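Local coordinates for benzoylformate decarboxylase (Mycobacterium smegmatis, PDB 4Q9D), which belongs to the thiamine pyrophosphate-dependent enzyme family and, as in its relatives, probably works with that cofactor and the magnesium ion held in its C-terminal domain, at residues A258-E261 with Q262-A266; L383-F386 with T387-T391; Y12-L15 with R16-L20; L159-P162 with L163-D167. All coordinates share one frame; numbering follows the deposited sequence.

Contact 1 of 4, residues A258-E261 with Q262-A266; sequences AGVE and QAVSA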
ATOM      1  N   ALA B 258      -0.965 -34.460  -2.726  1.00 25.70           N
ATOM      2  CA  ALA B 258      -1.159 -35.921  -2.732  1.00 26.00           C
ATOM      3  C   ALA B 258       0.159 -36.647  -2.964  1.00 26.80           C
ATOM      4  O   ALA B 258       0.423 -37.696  -2.366  1.00 30.98           O
ATOM      5  CB  ALA B 258      -2.197 -36.333  -3.808  1.00 27.54           C
ATOM      6  N   GLY B 259       1.000 -36.098  -3.832  1.00 24.69           N
ATOM      7  CA  GLY B 259       2.266 -36.753  -4.147  1.00 27.62           C
ATOM      8  C   GLY B 259       3.263 -36.759  -2.991  1.00 29.97           C
ATOM      9  O   GLY B 259       3.895 -37.772  -2.683  1.00 31.15           O
ATOM     10  N   VAL B 260       3.423 -35.605  -2.356  1.00 27.33           N
ATOM     11  CA  VAL B 260       4.260 -35.511  -1.164  1.00 29.10           C
ATOM     12  C   VAL B 260       3.718 -36.365  -0.019  1.00 22.01           C
ATOM     13  O   VAL B 260       4.490 -37.046   0.667  1.00 28.18           O
ATOM     14  CB  VAL B 260       4.459 -34.056  -0.709  1.00 26.34           C
ATOM     15  CG1 VAL B 260       5.159 -34.002   0.649  1.00 20.65           C
ATOM     16  CG2 VAL B 260       5.259 -33.273  -1.759  1.00 22.25           C
ATOM     17  N   GLU B 261       2.396 -36.335   0.179  1.00 26.57           N
ATOM     18  CA  GLU B 261       1.762 -37.195   1.179  1.00 30.43           C
ATOM     19  C   GLU B 261       2.194 -38.664   1.021  1.00 32.70           C
ATOM     20  O   GLU B 261       2.640 -39.294   1.978  1.00 29.45           O
ATOM     21  CB  GLU B 261       0.227 -37.105   1.122  1.00 27.23           C
ATOM     22  CG  GLU B 261      -0.429 -38.114   2.109  1.00 35.44           C
ATOM     23  CD  GLU B 261      -1.964 -38.147   2.086  1.00 36.98           C
ATOM     24  OE1 GLU B 261      -2.604 -37.532   1.205  1.00 34.97           O
ATOM     25  OE2 GLU B 261      -2.537 -38.802   2.979  1.00 54.69           O
ATOM     26  N   GLN B 262       2.067 -39.194  -0.198  1.00 27.95           N
ATOM     27  CA  GLN B 262       2.474 -40.562  -0.503  1.00 29.02           C
ATOM     28  C   GLN B 262       3.979 -40.770  -0.376  1.00 32.99           C
ATOM     29  O   GLN B 262       4.413 -41.821   0.063  1.00 36.15           O
ATOM     30  CB  GLN B 262       1.996 -40.990  -1.906  1.00 28.97           C
ATOM     31  CG  GLN B 262       0.481 -41.033  -2.027  1.00 30.94           C
ATOM     32  CD  GLN B 262      -0.002 -41.392  -3.446  1.00 53.42           C
ATOM     33  OE1 GLN B 262       0.758 -41.889  -4.274  1.00 49.98           O
ATOM     34  NE2 GLN B 262      -1.271 -41.129  -3.719  1.00 42.85           N
ATOM     35  N   ALA B 263       4.783 -39.774  -0.738  1.00 30.93           N
ATOM     36  CA  ALA B 263       6.243 -39.948  -0.651  1.00 28.31           C
ATOM     37  C   ALA B 263       6.742 -39.971   0.793  1.00 30.66           C
ATOM     38  O   ALA B 263       7.752 -40.603   1.092  1.00 37.63           O
ATOM     39  CB  ALA B 263       6.980 -38.882  -1.442  1.00 26.56           C
ATOM     40  N   VAL B 264       6.054 -39.274   1.692  1.00 30.08           N
ATOM     41  CA  VAL B 264       6.553 -39.218   3.066  1.00 28.54           C
ATOM     42  C   VAL B 264       5.870 -40.233   4.001  1.00 30.10           C
ATOM     43  O   VAL B 264       6.295 -40.388   5.144  1.00 32.38           O
ATOM     44  CB  VAL B 264       6.450 -37.790   3.687  1.00 27.68           C
ATOM     45  CG1 VAL B 264       7.060 -36.695   2.728  1.00 25.11           C
ATOM     46  CG2 VAL B 264       5.010 -37.497   4.047  1.00 25.42           C
ATOM     47  N   SER B 265       4.816 -40.907   3.529  1.00 31.65           N
ATOM     48  CA  SER B 265       4.043 -41.814   4.397  1.00 40.97           C
ATOM     49  C   SER B 265       4.849 -43.008   4.941  1.00 32.46           C
ATOM     50  O   SER B 265       4.491 -43.582   5.967  1.00 38.18           O
ATOM     51  CB  SER B 265       2.797 -42.322   3.681  1.00 29.79           C
ATOM     52  OG  SER B 265       3.199 -43.034   2.535  1.00 41.68           O
ATOM     53  N   ALA B 266       5.940 -43.360   4.269  1.00 30.05           N
ATOM     54  CA  ALA B 266       6.825 -44.419   4.741  1.00 34.07           C
ATOM     55  C   ALA B 266       7.649 -43.987   5.941  1.00 43.76           C
ATOM     56  O   ALA B 266       8.277 -44.819   6.579  1.00 42.24           O
ATOM     57  CB  ALA B 266       7.782 -44.836   3.616  1.00 42.55           C
TER
HETATM   58  O   HOH W   1      -2.163 -38.870  -1.435  1.00 42.51           O
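Val260 and Val264 meet one helical turn apart, their CG1 methyls 3.9 Å from each other. The approach is oblique, and on Val260 the touching branch is the one trans to the backbone N (chi1 172°), which sends it forward along the helix. Val264 also lays both its methyls against Val260 O, the carbonyl that accepts its own N-H at 2.9 Å. On another side of the helix a water ties three residues together: it donates to Ala258 O and to Glu261 OE1, both at 3.0 Å, and weakly accepts from Gln262 NE2. Ala258 O thus serves both this water and Gln262 N, the latter bond being 3.1 Å long and nearly straight at 166°. Glu261 reaches the water on a fully extended chain, and its OE1 also accepts from the backbone N of Glu287. Ser265 OG donates to Gln262 O over 3.0 Å, from above the carbonyl plane. Most of these residues belong to helix 257-264 of the central domain, which follows strand 249-252 and precedes strand 269-273 in the chain, both strands of one parallel sheet; its valine side packs on Phe278 and Pro290 in neighbouring loops.

Contact 2 of 4, residues L383-F386 with T387-T391; sequences LDLF and TWLPT
Thr387 folds its hydroxyl back onto the turn before it: OG1 donates to Leu383 O over 2.9 Å, while Thr387 N gives the same oxygen a second bond of 2.8 Å. The N-H lies close to the carbonyl plane, tilted 18° from it, whereas the hydroxyl comes in well above that plane. With OG1 beside its own backbone N (chi1 -60°), both donors can face one acceptor. Leu383 CD1 lies 3.7 Å from Thr387 OG1, the two side chains crossing at a slant. The snug, buried side is Leu385 with Leu389. Their side chains cross at about a right angle, Leu385 CD1 resting 4.0 Å from Leu389 CB, and Leu389 N closes the last turn on Leu385 O at 2.8 Å just where the chain leaves helical geometry. Looser is the side of the exposed Leu383 side chain, whose closest approach is CD1 to the threonine hydroxyl. Trp388 is held mostly from elsewhere: its chain neighbour Thr387 sets CG2 3.7 Å above one indole face of Trp388, displaced toward the rim, and NE1 bonds to Asn358 OD1. The Phe386 ring makes a cation-pi contact with Arg343. In this helix of a beta-alpha-beta unit, the chemistry implies a division of labour: Leu383 O, gripped twice, fixes the rotation of the buried threonine, while the leucine pair is shared, Leu385 meeting the sheet at Phe397 of strand 397-399 and Leu389 lying on helix 357-367 at Ser365.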
ATOM      1  N   LEU B 383      12.658 -33.704 -16.420  1.00 29.06           N
ATOM      2  CA  LEU B 383      12.998 -35.130 -16.262  1.00 33.61           C
ATOM      3  C   LEU B 383      14.337 -35.431 -16.913  1.00 29.36           C
ATOM      4  O   LEU B 383      15.158 -36.140 -16.335  1.00 26.47           O
ATOM      5  CB  LEU B 383      11.912 -36.045 -16.856  1.00 35.73           C
ATOM      6  CG  LEU B 383      12.238 -37.553 -16.889  1.00 53.96           C
ATOM      7  CD1 LEU B 383      12.618 -38.105 -15.506  1.00 41.18           C
ATOM      8  CD2 LEU B 383      11.093 -38.374 -17.519  1.00 43.69           C
ATOM      9  N   ASP B 384      14.580 -34.838 -18.087  1.00 22.81           N
ATOM     10  CA  ASP B 384      15.837 -35.043 -18.818  1.00 25.13           C
ATOM     11  C   ASP B 384      17.046 -34.489 -18.086  1.00 28.50           C
ATOM     12  O   ASP B 384      18.124 -35.075 -18.107  1.00 27.04           O
ATOM     13  CB  ASP B 384      15.724 -34.454 -20.231  1.00 27.50           C
ATOM     14  CG  ASP B 384      14.511 -35.004 -20.974  1.00 35.30           C
ATOM     15  OD1 ASP B 384      14.372 -36.248 -21.048  1.00 39.91           O
ATOM     16  OD2 ASP B 384      13.665 -34.216 -21.430  1.00 37.64           O
ATOM     17  N   LEU B 385      16.872 -33.338 -17.455  1.00 26.85           N
ATOM     18  CA  LEU B 385      17.950 -32.741 -16.681  1.00 27.08           C
ATOM     19  C   LEU B 385      18.256 -33.664 -15.508  1.00 22.26           C
ATOM     20  O   LEU B 385      19.411 -33.953 -15.219  1.00 26.98           O
ATOM     21  CB  LEU B 385      17.513 -31.357 -16.164  1.00 27.21           C
ATOM     22  CG  LEU B 385      18.252 -30.810 -14.941  1.00 33.67           C
ATOM     23  CD1 LEU B 385      19.502 -30.117 -15.390  1.00 24.19           C
ATOM     24  CD2 LEU B 385      17.337 -29.868 -14.133  1.00 38.50           C
ATOM     25  N   PHE B 386      17.200 -34.107 -14.823  1.00 28.21           N
ATOM     26  CA  PHE B 386      17.367 -34.999 -13.687  1.00 30.95           C
ATOM     27  C   PHE B 386      18.096 -36.300 -14.101  1.00 32.50           C
ATOM     28  O   PHE B 386      19.029 -36.765 -13.424  1.00 30.36           O
ATOM     29  CB  PHE B 386      15.988 -35.297 -13.066  1.00 30.50           C
ATOM     30  CG  PHE B 386      16.010 -36.396 -12.030  1.00 38.40           C
ATOM     31  CD1 PHE B 386      16.522 -36.164 -10.755  1.00 37.35           C
ATOM     32  CD2 PHE B 386      15.523 -37.666 -12.333  1.00 40.17           C
ATOM     33  CE1 PHE B 386      16.550 -37.175  -9.802  1.00 39.42           C
ATOM     34  CE2 PHE B 386      15.547 -38.685 -11.382  1.00 42.02           C
ATOM     35  CZ  PHE B 386      16.065 -38.433 -10.111  1.00 39.44           C
ATOM     36  N   THR B 387      17.675 -36.871 -15.223  1.00 29.74           N
ATOM     37  CA  THR B 387      18.234 -38.141 -15.698  1.00 28.34           C
ATOM     38  C   THR B 387      19.685 -38.022 -16.093  1.00 34.60           C
ATOM     39  O   THR B 387      20.498 -38.851 -15.714  1.00 28.46           O
ATOM     40  CB  THR B 387      17.457 -38.654 -16.896  1.00 27.47           C
ATOM     41  OG1 THR B 387      16.101 -38.846 -16.489  1.00 30.02           O
ATOM     42  CG2 THR B 387      18.044 -39.982 -17.408  1.00 33.31           C
ATOM     43  N   TRP B 388      20.023 -36.966 -16.825  1.00 26.62           N
ATOM     44  CA  TRP B 388      21.346 -36.893 -17.440  1.00 27.90           C
ATOM     45  C   TRP B 388      22.327 -35.885 -16.840  1.00 29.95           C
ATOM     46  O   TRP B 388      23.530 -36.006 -17.060  1.00 30.24           O
ATOM     47  CB  TRP B 388      21.196 -36.610 -18.935  1.00 26.25           C
ATOM     48  CG  TRP B 388      20.568 -37.765 -19.692  1.00 31.64           C
ATOM     49  CD1 TRP B 388      19.317 -37.809 -20.253  1.00 30.59           C
ATOM     50  CD2 TRP B 388      21.177 -39.036 -19.968  1.00 30.14           C
ATOM     51  NE1 TRP B 388      19.114 -39.039 -20.864  1.00 31.31           N
ATOM     52  CE2 TRP B 388      20.242 -39.807 -20.698  1.00 31.90           C
ATOM     53  CE3 TRP B 388      22.425 -39.603 -19.660  1.00 34.71           C
ATOM     54  CZ2 TRP B 388      20.515 -41.113 -21.132  1.00 32.24           C
ATOM     55  CZ3 TRP B 388      22.696 -40.903 -20.094  1.00 38.49           C
ATOM     56  CH2 TRP B 388      21.740 -41.638 -20.822  1.00 30.90           C
ATOM     57  N   LEU B 389      21.847 -34.872 -16.114  1.00 27.28           N
ATOM     58  CA  LEU B 389      22.786 -33.861 -15.613  1.00 28.36           C
ATOM     59  C   LEU B 389      22.684 -33.680 -14.112  1.00 33.30           C
ATOM     60  O   LEU B 389      22.281 -32.605 -13.641  1.00 30.29           O
ATOM     61  CB  LEU B 389      22.569 -32.508 -16.297  1.00 26.11           C
ATOM     62  CG  LEU B 389      22.626 -32.421 -17.816  1.00 31.67           C
ATOM     63  CD1 LEU B 389      22.457 -30.943 -18.252  1.00 30.56           C
ATOM     64  CD2 LEU B 389      23.947 -32.967 -18.347  1.00 26.00           C
ATOM     65  N   PRO B 390      23.061 -34.722 -13.349  1.00 30.79           N
ATOM     66  CA  PRO B 390      22.991 -34.564 -11.891  1.00 26.39           C
ATOM     67  C   PRO B 390      23.939 -33.462 -11.445  1.00 37.76           C
ATOM     68  O   PRO B 390      25.021 -33.279 -12.022  1.00 26.95           O
ATOM     69  CB  PRO B 390      23.477 -35.914 -11.346  1.00 28.76           C
ATOM     70  CG  PRO B 390      24.272 -36.546 -12.507  1.00 30.84           C
ATOM     71  CD  PRO B 390      23.566 -36.052 -13.754  1.00 33.51           C
ATOM     72  N   THR B 391      23.523 -32.726 -10.421  1.00 27.70           N
ATOM     73  CA  THR B 391      24.377 -31.689  -9.864  1.00 21.79           C
ATOM     74  C   THR B 391      25.271 -32.321  -8.811  1.00 21.35           C
ATOM     75  O   THR B 391      24.774 -32.922  -7.850  1.00 29.08           O
ATOM     76  CB  THR B 391      23.518 -30.620  -9.187  1.00 29.30           C
ATOM     77  OG1 THR B 391      22.617 -30.088 -10.156  1.00 25.35           O
ATOM     78  CG2 THR B 391      24.381 -29.501  -8.613  1.00 21.75           C
TER

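Contact 3 of 4, residues Y12-L15 with R16-L20; sequences YDLL and RKLGL
Asp13 and Arg16 lie side by side, pointing the same way off the helix, and join in a salt bridge in which Arg16 NH1 donates to Asp13 OD1 over 3.2 Å. The oxygen sits at the guanidinium edge, in its plane, but is met on its anti side, and the two flat groups are turned 55° apart. A bend at chi3 (-66°) brings the arginine tip back to its neighbour. A water, also in the guanidinium plane but on the other flank of NH1, accepts from NH1 and donates to Asp13 O at 2.8 Å. Two leucine pairs cross obliquely elsewhere: Leu14 CG meets Leu18 CD1 at 3.9 Å, and Leu15 CD2 meets Leu20 CD1 at 3.7 Å. The second pair spans the helix end, where Gly19, with positive phi, forms a Schellman motif; Leu20 N returns to Leu15 O at 2.9 Å and Gly19 N to Arg16 O. Helix 138-150 receives Leu14, Leu15 and Leu18, through Phe142, Met143 and Tyr146. Arg16 has a second carboxylate partner, Asp41, whose OD2 pairs with NE. Chemically, the helix is two-sided: the arginine shared between two acids probably favours their ionised forms, while the leucines carry the apolar contact past the helix terminus.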
ATOM      1  N   TYR B  12      29.478   7.166  -3.568  1.00 22.84           N
ATOM      2  CA  TYR B  12      30.375   6.239  -4.261  1.00 23.17           C
ATOM      3  C   TYR B  12      31.530   5.787  -3.361  1.00 25.51           C
ATOM      4  O   TYR B  12      31.918   4.620  -3.385  1.00 26.87           O
ATOM      5  CB  TYR B  12      30.896   6.875  -5.541  1.00 22.17           C
ATOM      6  CG  TYR B  12      29.944   6.701  -6.696  1.00 26.81           C
ATOM      7  CD1 TYR B  12      29.922   5.506  -7.430  1.00 24.98           C
ATOM      8  CD2 TYR B  12      29.035   7.702  -7.038  1.00 26.81           C
ATOM      9  CE1 TYR B  12      29.037   5.334  -8.486  1.00 22.66           C
ATOM     10  CE2 TYR B  12      28.154   7.543  -8.100  1.00 24.82           C
ATOM     11  CZ  TYR B  12      28.161   6.351  -8.822  1.00 24.61           C
ATOM     12  OH  TYR B  12      27.309   6.177  -9.895  1.00 23.85           O
ATOM     13  N   ASP B  13      32.063   6.690  -2.531  1.00 22.62           N
ATOM     14  CA  ASP B  13      33.079   6.269  -1.566  1.00 23.21           C
ATOM     15  C   ASP B  13      32.546   5.172  -0.646  1.00 28.05           C
ATOM     16  O   ASP B  13      33.261   4.237  -0.322  1.00 22.82           O
ATOM     17  CB  ASP B  13      33.583   7.456  -0.722  1.00 23.15           C
ATOM     18  CG  ASP B  13      34.521   8.387  -1.522  1.00 28.81           C
ATOM     19  OD1 ASP B  13      34.959   7.995  -2.620  1.00 30.93           O
ATOM     20  OD2 ASP B  13      34.809   9.502  -1.058  1.00 30.09           O
ATOM     21  N   LEU B  14      31.296   5.302  -0.198  1.00 23.62           N
ATOM     22  CA  LEU B  14      30.714   4.290   0.682  1.00 24.58           C
ATOM     23  C   LEU B  14      30.499   2.987  -0.088  1.00 25.27           C
ATOM     24  O   LEU B  14      30.824   1.907   0.402  1.00 28.00           O
ATOM     25  CB  LEU B  14      29.372   4.766   1.267  1.00 18.35           C
ATOM     26  CG  LEU B  14      28.544   3.701   1.987  1.00 22.40           C
ATOM     27  CD1 LEU B  14      29.276   3.249   3.258  1.00 18.14           C
ATOM     28  CD2 LEU B  14      27.191   4.294   2.344  1.00 22.02           C
ATOM     29  N   LEU B  15      29.939   3.102  -1.289  1.00 22.08           N
ATOM     30  CA  LEU B  15      29.679   1.936  -2.126  1.00 25.68           C
ATOM     31  C   LEU B  15      30.977   1.136  -2.318  1.00 27.82           C
ATOM     32  O   LEU B  15      30.986  -0.090  -2.194  1.00 25.36           O
ATOM     33  CB  LEU B  15      29.095   2.387  -3.495  1.00 23.36           C
ATOM     34  CG  LEU B  15      27.675   2.985  -3.475  1.00 29.49           C
ATOM     35  CD1 LEU B  15      27.256   3.371  -4.875  1.00 23.57           C
ATOM     36  CD2 LEU B  15      26.652   1.971  -2.850  1.00 23.55           C
ATOM     37  N   ARG B  16      32.077   1.831  -2.609  1.00 23.08           N
ATOM     38  CA  ARG B  16      33.377   1.148  -2.764  1.00 24.32           C
ATOM     39  C   ARG B  16      33.745   0.379  -1.495  1.00 27.42           C
ATOM     40  O   ARG B  16      34.122  -0.790  -1.576  1.00 30.50           O
ATOM     41  CB  ARG B  16      34.500   2.148  -3.135  1.00 24.75           C
ATOM     42  CG  ARG B  16      35.883   1.525  -3.398  1.00 27.48           C
ATOM     43  CD  ARG B  16      36.951   2.623  -3.694  1.00 26.76           C
ATOM     44  NE  ARG B  16      36.649   3.312  -4.946  1.00 24.98           N
ATOM     45  CZ  ARG B  16      36.174   4.548  -5.035  1.00 28.30           C
ATOM     46  NH1 ARG B  16      35.969   5.274  -3.930  1.00 26.21           N
ATOM     47  NH2 ARG B  16      35.922   5.064  -6.235  1.00 23.43           N
ATOM     48  N   LYS B  17      33.654   1.027  -0.329  1.00 23.12           N
ATOM     49  CA  LYS B  17      33.961   0.340   0.941  1.00 24.32           C
ATOM     50  C   LYS B  17      33.080  -0.879   1.187  1.00 24.92           C
ATOM     51  O   LYS B  17      33.538  -1.856   1.760  1.00 28.99           O
ATOM     52  CB  LYS B  17      33.836   1.295   2.131  1.00 25.62           C
ATOM     53  CG  LYS B  17      34.868   2.452   2.089  1.00 30.10           C
ATOM     54  CD  LYS B  17      34.645   3.453   3.226  1.00 30.00           C
ATOM     55  CE  LYS B  17      35.503   4.705   3.042  1.00 33.55           C
ATOM     56  NZ  LYS B  17      35.113   5.767   4.009  1.00 27.20           N
ATOM     57  N   LEU B  18      31.824  -0.820   0.738  1.00 21.65           N
ATOM     58  CA  LEU B  18      30.879  -1.921   0.924  1.00 27.42           C
ATOM     59  C   LEU B  18      31.096  -3.033  -0.097  1.00 27.09           C
ATOM     60  O   LEU B  18      30.544  -4.128   0.046  1.00 29.44           O
ATOM     61  CB  LEU B  18      29.427  -1.410   0.809  1.00 23.44           C
ATOM     62  CG  LEU B  18      29.014  -0.444   1.916  1.00 21.78           C
ATOM     63  CD1 LEU B  18      27.552  -0.060   1.784  1.00 22.52           C
ATOM     64  CD2 LEU B  18      29.256  -1.115   3.256  1.00 19.97           C
ATOM     65  N   GLY B  19      31.881  -2.753  -1.136  1.00 23.86           N
ATOM     66  CA  GLY B  19      32.112  -3.731  -2.190  1.00 26.98           C
ATOM     67  C   GLY B  19      31.099  -3.657  -3.318  1.00 27.33           C
ATOM     68  O   GLY B  19      31.111  -4.486  -4.242  1.00 25.89           O
ATOM     69  N   LEU B  20      30.228  -2.653  -3.261  1.00 24.83           N
ATOM     70  CA  LEU B  20      29.198  -2.472  -4.287  1.00 24.35           C
ATOM     71  C   LEU B  20      29.727  -1.713  -5.494  1.00 28.87           C
ATOM     72  O   LEU B  20      29.319  -0.577  -5.738  1.00 27.04           O
ATOM     73  CB  LEU B  20      27.979  -1.740  -3.707  1.00 23.91           C
ATOM     74  CG  LEU B  20      27.190  -2.503  -2.630  1.00 25.82           C
ATOM     75  CD1 LEU B  20      26.169  -1.584  -1.967  1.00 27.84           C
ATOM     76  CD2 LEU B  20      26.500  -3.705  -3.251  1.00 25.72           C
TER
HETATM   77  O   HOH W   2      35.985   4.623  -0.834  1.00 27.52           O

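Contact 4 of 4, residues L159-P162 with L163-D167; sequences LSIP and LDDWD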
ATOM      1  N   LEU B 159      15.331   1.885  -3.434  1.00 18.85           N
ATOM      2  CA  LEU B 159      15.643   3.267  -3.055  1.00 20.21           C
ATOM      3  C   LEU B 159      15.381   4.152  -4.236  1.00 17.41           C
ATOM      4  O   LEU B 159      15.923   3.919  -5.314  1.00 18.50           O
ATOM      5  CB  LEU B 159      17.127   3.401  -2.734  1.00 24.09           C
ATOM      6  CG  LEU B 159      17.625   3.386  -1.301  1.00 34.23           C
ATOM      7  CD1 LEU B 159      19.136   3.624  -1.351  1.00 28.51           C
ATOM      8  CD2 LEU B 159      16.950   4.505  -0.503  1.00 35.60           C
ATOM      9  N   SER B 160      14.569   5.177  -4.028  1.00 21.28           N
ATOM     10  CA  SER B 160      14.234   6.140  -5.064  1.00 18.77           C
ATOM     11  C   SER B 160      14.994   7.433  -4.738  1.00 18.95           C
ATOM     12  O   SER B 160      14.880   7.930  -3.609  1.00 19.22           O
ATOM     13  CB  SER B 160      12.751   6.445  -4.988  1.00 15.94           C
ATOM     14  OG  SER B 160      12.398   7.325  -6.041  1.00 21.25           O
ATOM     15  N   ILE B 161      15.754   7.973  -5.693  1.00 20.03           N
ATOM     16  CA  ILE B 161      16.593   9.160  -5.408  1.00 19.01           C
ATOM     17  C   ILE B 161      16.325  10.315  -6.383  1.00 20.66           C
ATOM     18  O   ILE B 161      16.701  10.254  -7.567  1.00 19.48           O
ATOM     19  CB  ILE B 161      18.113   8.848  -5.452  1.00 21.36           C
ATOM     20  CG1 ILE B 161      18.458   7.530  -4.703  1.00 17.39           C
ATOM     21  CG2 ILE B 161      18.931  10.060  -4.938  1.00 17.46           C
ATOM     22  CD1 ILE B 161      18.180   7.636  -3.218  1.00 25.11           C
ATOM     23  N   PRO B 162      15.678  11.377  -5.890  1.00 16.90           N
ATOM     24  CA  PRO B 162      15.472  12.601  -6.695  1.00 20.15           C
ATOM     25  C   PRO B 162      16.789  13.062  -7.362  1.00 21.37           C
ATOM     26  O   PRO B 162      17.842  13.105  -6.731  1.00 18.18           O
ATOM     27  CB  PRO B 162      14.980  13.621  -5.668  1.00 15.50           C
ATOM     28  CG  PRO B 162      14.243  12.762  -4.623  1.00 16.61           C
ATOM     29  CD  PRO B 162      15.133  11.496  -4.526  1.00 17.23           C
ATOM     30  N   LEU B 163      16.740  13.359  -8.653  1.00 18.44           N
ATOM     31  CA  LEU B 163      17.974  13.560  -9.411  1.00 21.08           C
ATOM     32  C   LEU B 163      18.819  14.747  -8.913  1.00 24.70           C
ATOM     33  O   LEU B 163      20.017  14.812  -9.177  1.00 22.34           O
ATOM     34  CB  LEU B 163      17.656  13.690 -10.906  1.00 14.46           C
ATOM     35  CG  LEU B 163      16.810  14.899 -11.351  1.00 23.42           C
ATOM     36  CD1 LEU B 163      17.709  16.156 -11.645  1.00 21.21           C
ATOM     37  CD2 LEU B 163      16.048  14.511 -12.586  1.00 20.33           C
ATOM     38  N   ASP B 164      18.212  15.668  -8.171  1.00 19.76           N
ATOM     39  CA  ASP B 164      18.936  16.868  -7.754  1.00 23.14           C
ATOM     40  C   ASP B 164      19.728  16.597  -6.501  1.00 26.20           C
ATOM     41  O   ASP B 164      20.542  17.420  -6.108  1.00 24.12           O
ATOM     42  CB  ASP B 164      17.996  18.096  -7.590  1.00 24.80           C
ATOM     43  CG  ASP B 164      16.810  17.816  -6.671  1.00 26.25           C
ATOM     44  OD1 ASP B 164      16.198  16.737  -6.797  1.00 26.08           O
ATOM     45  OD2 ASP B 164      16.477  18.664  -5.825  1.00 27.28           O
ATOM     46  N   ASP B 165      19.516  15.440  -5.876  1.00 22.02           N
ATOM     47  CA  ASP B 165      20.172  15.162  -4.603  1.00 21.26           C
ATOM     48  C   ASP B 165      21.693  15.038  -4.746  1.00 20.76           C
ATOM     49  O   ASP B 165      22.448  15.389  -3.841  1.00 25.38           O
ATOM     50  CB  ASP B 165      19.608  13.872  -3.936  1.00 17.79           C
ATOM     51  CG  ASP B 165      18.232  14.092  -3.275  1.00 23.60           C
ATOM     52  OD1 ASP B 165      17.691  15.225  -3.350  1.00 23.88           O
ATOM     53  OD2 ASP B 165      17.681  13.129  -2.692  1.00 19.52           O
ATOM     54  N   TRP B 166      22.133  14.499  -5.871  1.00 23.17           N
ATOM     55  CA  TRP B 166      23.497  13.995  -6.005  1.00 21.27           C
ATOM     56  C   TRP B 166      24.534  15.122  -5.957  1.00 28.27           C
ATOM     57  O   TRP B 166      25.654  14.922  -5.505  1.00 25.41           O
ATOM     58  CB  TRP B 166      23.617  13.207  -7.329  1.00 20.34           C
ATOM     59  CG  TRP B 166      22.842  11.900  -7.263  1.00 26.41           C
ATOM     60  CD1 TRP B 166      21.654  11.617  -7.862  1.00 20.40           C
ATOM     61  CD2 TRP B 166      23.185  10.745  -6.483  1.00 21.23           C
ATOM     62  NE1 TRP B 166      21.248  10.346  -7.534  1.00 22.75           N
ATOM     63  CE2 TRP B 166      22.169   9.788  -6.689  1.00 22.46           C
ATOM     64  CE3 TRP B 166      24.259  10.425  -5.645  1.00 17.71           C
ATOM     65  CZ2 TRP B 166      22.202   8.523  -6.104  1.00 21.43           C
ATOM     66  CZ3 TRP B 166      24.282   9.172  -5.044  1.00 23.23           C
ATOM     67  CH2 TRP B 166      23.251   8.236  -5.274  1.00 25.52           C
ATOM     68  N   ASP B 167      24.150  16.300  -6.443  1.00 23.54           N
ATOM     69  CA  ASP B 167      25.060  17.442  -6.486  1.00 29.85           C
ATOM     70  C   ASP B 167      25.029  18.296  -5.228  1.00 29.15           C
ATOM     71  O   ASP B 167      25.750  19.268  -5.139  1.00 27.25           O
ATOM     72  CB  ASP B 167      24.798  18.292  -7.736  1.00 30.96           C
ATOM     73  CG  ASP B 167      25.206  17.557  -9.005  1.00 55.04           C
ATOM     74  OD1 ASP B 167      26.117  16.687  -8.892  1.00 59.65           O
ATOM     75  OD2 ASP B 167      24.621  17.819 -10.089  1.00 65.78           O
TER
HETATM   76  O   HOH W   3      18.884   9.480  -8.866  1.00 17.17           O
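The end of parallel strand 157-162 in the N-terminal alpha/beta domain runs straight into a turn, and this contact is the corner between them. Its backbone pivot is Pro162 O, which accepts from Asp165 N at 3.0 Å; the N-H points at it almost straight (166°), though the donor stands 45° out of the carbonyl plane. Above the corner, Ile161 and Trp166 cross at about a right angle. The CG2 branch of Ile161 does the touching, 3.5 Å from Trp166 NE1 and 3.7 Å from CE2, reaching the indole obliquely near its pyrrole part. CG2 is placed there by standing trans to the isoleucine N, which directs it past the carbonyl carbon toward the turn. The indole N-H is used by a water in the ring plane, 2.8 Å from NE1, which in turn donates to Ile161 O at 2.7 Å. One water thereby links Ile161 O to the tryptophan. Two carboxylates approach the proline ring from the same side: Asp164 OD1 lies 3.5 Å from Pro162 CB, and Asp165 OD2 is equally near Pro162 CD. The polar partner of both acids is Arg104, Asp164 OD1 accepting from its backbone N and Asp165 OD2 forming a salt bridge with its side chain. The strand itself runs between strands 95-101 and 128-130 in the sheet, and beyond it Trp166 packs against Val138 of helix 138-150 and against Val7 and Thr11 of helix 7-18.

How the contacts relate
The four contacts fall into two groups at opposite sides of the chain's centre. Contacts 3 and 4 share the N-terminal domain: their centres are about 17 Å apart and their nearest atoms about 5 Å, and helix 138-150 receives side chains from both. Phe34 also meets both, through Tyr12 and Trp166. Contacts 1 and 2 lie in the central and C-terminal domains, centres about 22 Å apart; strand 249-252, which Phe386 touches, belongs to the central domain, as does helix 257-264. From contact 2, the Asp384 side chain is about 11 Å from the magnesium ion bound by Asp434, Asn461 and Glu463, too far to bind it. Contacts 1 and 4 are farthest apart, about 54 Å between centres.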